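Long-range contacts in mannose-6-phosphate isomerase (Bacillus subtilis, PDB 1QWR), which catalyses the reversible interconversion of D-mannose 6-phosphate and D-fructose 6-phosphate, using one zinc ion per subunit: residues Tyr106-Glu111 and Asp192-Arg196; Ser236-Ile240 and Ile258-Met264. All coordinates share one frame. Where two conformers were deposited one is given. Residues are numbered along the deposited sequence.

Overall arrangement
From the N terminus, the chain first builds the zinc-bearing cupin region, and there contact 1 closes a loop of 80 residues: the end of helix 104-110, which follows zinc ligand His-101, meets the segment entering strand 195-198, with the other two ligands, Glu-119 and His-176, inside the loop. After helix 214-220 the chain crosses to the C-terminal cupin domain, where contact 2 closes a much shorter loop of 17 residues, mostly strand. It joins the turn linking strands 233-237 and 240-247 to the corner between strands 252-259 and 261-264. The two loops follow in series, neither nested nor crossed, and the centres of the two contacts lie about 41 Å apart on opposite sides of the chain's centre.

Contact 1: Tyr106-Glu111 and Asp192-Arg196; sequences YAGENE and DATYR. With SO4 (sulfate ion), chain C.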
loop_
_atom_site.group_PDB
_atom_site.type_symbol
_atom_site.label_atom_id
_atom_site.label_comp_id
_atom_site.label_asym_id
_atom_site.label_seq_id
_atom_site.Cartn_x
_atom_site.Cartn_y
_atom_site.Cartn_z
ATOM N N TYR A 106 -5.375 9.411 -17.323
ATOM C CA TYR A 106 -6.632 9.987 -16.875
ATOM C C TYR A 106 -6.470 10.841 -15.634
ATOM O O TYR A 106 -7.099 11.894 -15.519
ATOM C CB TYR A 106 -7.668 8.908 -16.598
ATOM C CG TYR A 106 -9.077 9.468 -16.526
ATOM C CD1 TYR A 106 -9.856 9.591 -17.684
ATOM C CD2 TYR A 106 -9.623 9.890 -15.309
ATOM C CE1 TYR A 106 -11.156 10.124 -17.638
ATOM C CE2 TYR A 106 -10.934 10.428 -15.246
ATOM C CZ TYR A 106 -11.689 10.541 -16.418
ATOM O OH TYR A 106 -12.963 11.079 -16.385
ATOM N N ALA A 107 -5.632 10.377 -14.707
ATOM C CA ALA A 107 -5.388 11.115 -13.468
ATOM C C ALA A 107 -4.728 12.445 -13.769
ATOM O O ALA A 107 -5.107 13.480 -13.220
ATOM C CB ALA A 107 -4.490 10.295 -12.523
ATOM N N GLY A 108 -3.724 12.412 -14.638
ATOM C CA GLY A 108 -3.012 13.627 -14.988
ATOM C C GLY A 108 -3.932 14.607 -15.692
ATOM O O GLY A 108 -3.908 15.791 -15.403
ATOM N N GLU A 109 -4.760 14.102 -16.601
ATOM C CA GLU A 109 -5.695 14.948 -17.342
ATOM C C GLU A 109 -6.840 15.510 -16.511
ATOM O O GLU A 109 -7.235 16.673 -16.687
ATOM C CB GLU A 109 -6.295 14.162 -18.522
ATOM C CG GLU A 109 -5.298 13.901 -19.642
ATOM C CD GLU A 109 -4.738 15.193 -20.198
ATOM O OE1 GLU A 109 -5.523 15.977 -20.760
ATOM O OE2 GLU A 109 -3.519 15.430 -20.070
ATOM N N ASN A 110 -7.377 14.701 -15.606
ATOM C CA ASN A 110 -8.527 15.120 -14.813
ATOM C C ASN A 110 -8.277 15.469 -13.357
ATOM O O ASN A 110 -9.164 16.031 -12.706
ATOM C CB ASN A 110 -9.604 14.041 -14.891
ATOM C CG ASN A 110 -10.070 13.803 -16.306
ATOM O OD1 ASN A 110 -11.033 14.422 -16.769
ATOM N ND2 ASN A 110 -9.372 12.917 -17.017
ATOM N N GLU A 111 -7.094 15.144 -12.843
ATOM C CA GLU A 111 -6.781 15.433 -11.444
ATOM C C GLU A 111 -5.524 16.278 -11.317
ATOM O O GLU A 111 -4.710 16.084 -10.413
ATOM C CB GLU A 111 -6.616 14.130 -10.623
ATOM C CG GLU A 111 -7.823 13.168 -10.636
ATOM C CD GLU A 111 -9.156 13.846 -10.345
ATOM O OE1 GLU A 111 -9.227 14.688 -9.426
ATOM O OE2 GLU A 111 -10.149 13.527 -11.037
ATOM N N ASP A 192 -3.616 9.931 -4.692
ATOM C CA ASP A 192 -4.789 9.848 -3.824
ATOM C C ASP A 192 -6.018 9.941 -4.724
ATOM O O ASP A 192 -7.096 10.319 -4.277
ATOM C CB ASP A 192 -4.771 10.996 -2.798
ATOM C CG ASP A 192 -5.792 10.813 -1.675
ATOM O OD1 ASP A 192 -6.082 9.662 -1.270
ATOM O OD2 ASP A 192 -6.289 11.849 -1.174
ATOM N N ALA A 193 -5.841 9.585 -5.995
ATOM C CA ALA A 193 -6.928 9.636 -6.983
ATOM C C ALA A 193 -7.890 8.459 -6.859
ATOM O O ALA A 193 -7.570 7.311 -7.227
ATOM C CB ALA A 193 -6.346 9.696 -8.371
ATOM N N THR A 194 -9.088 8.755 -6.353
ATOM C CA THR A 194 -10.103 7.733 -6.135
ATOM C C THR A 194 -11.490 8.167 -6.582
ATOM O O THR A 194 -11.946 9.237 -6.207
ATOM C CB THR A 194 -10.193 7.383 -4.644
ATOM O OG1 THR A 194 -8.931 6.867 -4.210
ATOM C CG2 THR A 194 -11.294 6.348 -4.394
ATOM N N TYR A 195 -12.152 7.323 -7.365
ATOM C CA TYR A 195 -13.503 7.611 -7.842
ATOM C C TYR A 195 -14.439 6.575 -7.222
ATOM O O TYR A 195 -14.378 5.391 -7.562
ATOM C CB TYR A 195 -13.564 7.542 -9.380
ATOM C CG TYR A 195 -12.595 8.489 -10.081
ATOM C CD1 TYR A 195 -12.354 9.774 -9.581
ATOM C CD2 TYR A 195 -11.937 8.105 -11.252
ATOM C CE1 TYR A 195 -11.476 10.647 -10.235
ATOM C CE2 TYR A 195 -11.065 8.964 -11.911
ATOM C CZ TYR A 195 -10.837 10.231 -11.399
ATOM O OH TYR A 195 -9.971 11.080 -12.045
ATOM N N ARG A 196 -15.294 7.018 -6.301
ATOM C CA ARG A 196 -16.225 6.111 -5.634
ATOM C C ARG A 196 -17.529 5.993 -6.398
ATOM O O ARG A 196 -18.023 6.991 -6.923
ATOM C CB ARG A 196 -16.589 6.623 -4.246
ATOM C CG ARG A 196 -15.428 6.922 -3.367
ATOM C CD ARG A 196 -15.892 7.070 -1.925
ATOM N NE ARG A 196 -14.777 7.458 -1.075
ATOM C CZ ARG A 196 -14.456 8.713 -0.806
ATOM N NH1 ARG A 196 -15.169 9.706 -1.312
ATOM N NH2 ARG A 196 -13.413 8.970 -0.035
HETATM S S SO4 C . -12.267 4.667 0.697
HETATM O O1 SO4 C . -13.534 3.894 0.747
HETATM O O2 SO4 C . -12.062 5.381 1.961
HETATM O O3 SO4 C . -12.295 5.614 -0.429
HETATM O O4 SO4 C . -11.152 3.720 0.498
#
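A single hydrogen bond dominates the polar side of this contact: the hydroxyl OH of Tyr-195 donates to OE2 of Glu-111 over 2.7 Å. Glu-111 is the first residue to leave helical geometry at the end of helix 104-110, and its m,m side chain folds back so that the carboxylate meets the phenol. The same OE2 also forms a salt bridge with Lys-216 of helix 214-220, so the tyrosine shares its acceptor with a charged partner. Within the helix, Asn-110 ND2 donates to Tyr-106 O at 2.9 Å, a carbonyl that also accepts from Asn-110 N at 2.8 Å.

The Tyr-195 hydroxyl lies at the edge of the Tyr-106 ring, 3.4 Å from Tyr-106 CE2. The two rings meet rim to rim, with centroids 5.9 Å apart and planes at 83°, and neither covers the face of the other. Helix 214-220 packs against both tyrosines, with Lys-216 touching each. A looser apolar touch, Glu-111 CG to Ala-193 CB at 4.4 Å, extends the contact along the incoming loop.

This packing flanks the zinc site of the type I phosphomannose isomerase cupin fold. Ala-193 O accepts a hydrogen bond from ND1 of the zinc ligand His-101, and Tyr-195 pairs through its backbone with Val-100 of strand 98-100.

Beyond the helix contact, Arg-196, inferred by similarity to be an active-site residue, donates from NE to O3 of a sulfate at 3.2 Å. This ion, probably from the crystallisation liquor, is also bound by Lys-18, Trp-20, Ser-97, Lys-99 and Arg-210.

Contact 2: Ser236-Ile240 and Ile258-Met264; sequences SRKGI and INGEAEM. With SO4 (sulfate ion), chain D.
Residues Arg-237 to Ile-240 form a type II β turn, closed by Arg-237 N to Ile-240 O (2.9 Å) and Ile-240 N to Arg-237 O (3.2 Å). Gly-239 occupies its positive-phi position (68/-1); a β-carbon here would clash with Glu-261 O and Ala-262 N. Gly-239 O accepts from Asn-259 N at 2.9 Å, and Ile-240 faces Ile-258 as an antiparallel non-hydrogen-bonded pair, CA atoms 4.5 Å apart. At Gly-260 (105/-129) the second segment turns a corner, bringing Ala-262 CA within 4.4 Å of Gly-239 CA.

Arg-237 (p,t,t, chi4 -75°) extends across to the Glu-263/Met-264 end of strand 261-264. Arg-237 NE and NH2 each donate to Glu-263 O at 2.8 Å, while NH2 also binds O2 of a sulfate, probably from the crystallisation liquor, at 2.7 Å. Lys-238 starts sideways, but its t,t,p,t chain curls to Glu-263 (m,t, chi3 65°), making a salt bridge from Lys-238 NZ to Glu-263 OE2 at 2.9 Å. Water 1 bridges Lys-238 O (2.7 Å) and Glu-263 N (2.8 Å).

On the face carrying Ile-240 and Ile-258, Ile-240 (t,t) places CD1 3.9 Å from Ile-258 CG1 (Ile-258 is m,t) and 3.5 Å from CE of selenomethionine Met-264 (chi1 -26°, then m,m). Ile-240 CB lies 3.7 Å from Ala-262 CB. Trp-256 touches both Ile-240 and Met-264.

The change of direction at Gly-260 puts strand 252-259 in one sheet and 261-264, paired with 306-309, in another: a β hairpin turn packed against the corner where the chain passes between the two sheets of the C-terminal cupin β-sandwich.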
loop_
_atom_site.group_PDB
_atom_site.type_symbol
_atom_site.label_atom_id
_atom_site.label_comp_id
_atom_site.label_asym_id
_atom_site.label_seq_id
_atom_site.Cartn_x
_atom_site.Cartn_y
_atom_site.Cartn_z
ATOM N N SER A 236 14.722 -19.627 -0.851
ATOM C CA SER A 236 15.227 -19.543 0.506
ATOM C C SER A 236 16.722 -19.664 0.593
ATOM O O SER A 236 17.344 -20.408 -0.170
ATOM C CB SER A 236 14.617 -20.638 1.393
ATOM O OG SER A 236 13.230 -20.449 1.592
ATOM N N ARG A 237 17.309 -18.931 1.532
ATOM C CA ARG A 237 18.736 -19.029 1.781
ATOM C C ARG A 237 18.875 -19.065 3.291
ATOM O O ARG A 237 17.874 -19.171 4.006
ATOM C CB ARG A 237 19.518 -17.857 1.173
ATOM C CG ARG A 237 19.287 -16.490 1.778
ATOM C CD ARG A 237 20.408 -15.559 1.318
ATOM N NE ARG A 237 20.181 -14.156 1.652
ATOM C CZ ARG A 237 19.315 -13.369 1.025
ATOM N NH1 ARG A 237 18.588 -13.850 0.025
ATOM N NH2 ARG A 237 19.183 -12.097 1.385
ATOM N N LYS A 238 20.097 -18.976 3.795
ATOM C CA LYS A 238 20.288 -19.038 5.237
ATOM C C LYS A 238 19.510 -17.925 5.931
ATOM O O LYS A 238 19.593 -16.761 5.531
ATOM C CB LYS A 238 21.759 -18.896 5.605
ATOM C CG LYS A 238 22.001 -19.030 7.090
ATOM C CD LYS A 238 23.457 -18.792 7.459
ATOM C CE LYS A 238 23.797 -17.330 7.367
ATOM N NZ LYS A 238 25.082 -17.049 8.047
ATOM N N GLY A 239 18.745 -18.306 6.949
ATOM C CA GLY A 239 17.970 -17.353 7.731
ATOM C C GLY A 239 16.789 -16.646 7.073
ATOM O O GLY A 239 16.098 -15.891 7.747
ATOM N N ILE A 240 16.508 -16.911 5.802
ATOM C CA ILE A 240 15.397 -16.192 5.152
ATOM C C ILE A 240 14.713 -16.865 3.965
ATOM O O ILE A 240 15.351 -17.553 3.165
ATOM C CB ILE A 240 15.887 -14.773 4.695
ATOM C CG1 ILE A 240 14.742 -13.957 4.082
ATOM C CG2 ILE A 240 17.055 -14.921 3.699
ATOM C CD1 ILE A 240 15.161 -12.487 3.738
ATOM N N ILE A 258 12.155 -13.915 7.993
ATOM C CA ILE A 258 13.435 -14.152 8.627
ATOM C C ILE A 258 13.362 -14.936 9.924
ATOM O O ILE A 258 12.477 -14.698 10.765
ATOM C CB ILE A 258 14.137 -12.784 8.855
ATOM C CG1 ILE A 258 14.318 -12.089 7.496
ATOM C CG2 ILE A 258 15.475 -12.968 9.613
ATOM C CD1 ILE A 258 14.842 -10.660 7.560
ATOM N N ASN A 259 14.297 -15.876 10.058
ATOM C CA ASN A 259 14.425 -16.756 11.224
ATOM C C ASN A 259 15.904 -17.116 11.323
ATOM O O ASN A 259 16.422 -17.863 10.490
ATOM C CB ASN A 259 13.633 -18.057 11.042
ATOM C CG ASN A 259 12.139 -17.840 11.005
ATOM O OD1 ASN A 259 11.513 -17.549 12.026
ATOM N ND2 ASN A 259 11.554 -17.975 9.817
ATOM N N GLY A 260 16.566 -16.581 12.342
ATOM C CA GLY A 260 17.983 -16.827 12.530
ATOM C C GLY A 260 18.701 -15.564 12.108
ATOM O O GLY A 260 18.354 -14.479 12.554
ATOM N N GLU A 261 19.700 -15.694 11.248
ATOM C CA GLU A 261 20.420 -14.523 10.767
ATOM C C GLU A 261 20.496 -14.638 9.251
ATOM O O GLU A 261 20.945 -15.663 8.715
ATOM C CB GLU A 261 21.828 -14.448 11.378
ATOM C CG GLU A 261 22.620 -13.200 10.985
ATOM C CD GLU A 261 23.755 -12.888 11.958
ATOM O OE1 GLU A 261 24.453 -11.862 11.785
ATOM O OE2 GLU A 261 23.946 -13.672 12.903
ATOM N N ALA A 262 20.029 -13.598 8.565
ATOM C CA ALA A 262 20.038 -13.572 7.106
ATOM C C ALA A 262 21.059 -12.546 6.611
ATOM O O ALA A 262 21.241 -11.486 7.228
ATOM C CB ALA A 262 18.629 -13.225 6.570
ATOM N N GLU A 263 21.741 -12.882 5.522
ATOM C CA GLU A 263 22.721 -11.980 4.924
ATOM C C GLU A 263 22.058 -11.332 3.717
ATOM O O GLU A 263 21.543 -12.029 2.832
ATOM C CB GLU A 263 23.973 -12.743 4.493
ATOM C CG GLU A 263 24.839 -13.168 5.653
ATOM C CD GLU A 263 25.820 -14.243 5.256
ATOM O OE1 GLU A 263 26.703 -13.955 4.418
ATOM O OE2 GLU A 263 25.697 -15.377 5.771
HETATM N N MSE A 264 22.088 -10.004 3.683
HETATM C CA MSE A 264 21.435 -9.254 2.620
HETATM C C MSE A 264 22.339 -8.282 1.902
HETATM O O MSE A 264 23.403 -7.913 2.388
HETATM C CB MSE A 264 20.278 -8.436 3.189
HETATM C CG MSE A 264 19.663 -8.978 4.468
HETATM SE SE MSE A 264 18.473 -10.433 4.132
HETATM C CE MSE A 264 16.944 -9.444 3.475
HETATM S S SO4 D . 18.358 -9.431 -0.327
HETATM O O1 SO4 D . 17.908 -8.699 -1.529
HETATM O O2 SO4 D . 17.482 -10.611 -0.127
HETATM O O3 SO4 D . 19.766 -9.858 -0.478
HETATM O O4 SO4 D . 18.260 -8.529 0.833
HETATM O O HOH W 1 21.567 -15.354 4.243
HETATM O O HOH W 2 25.083 -16.181 11.153
#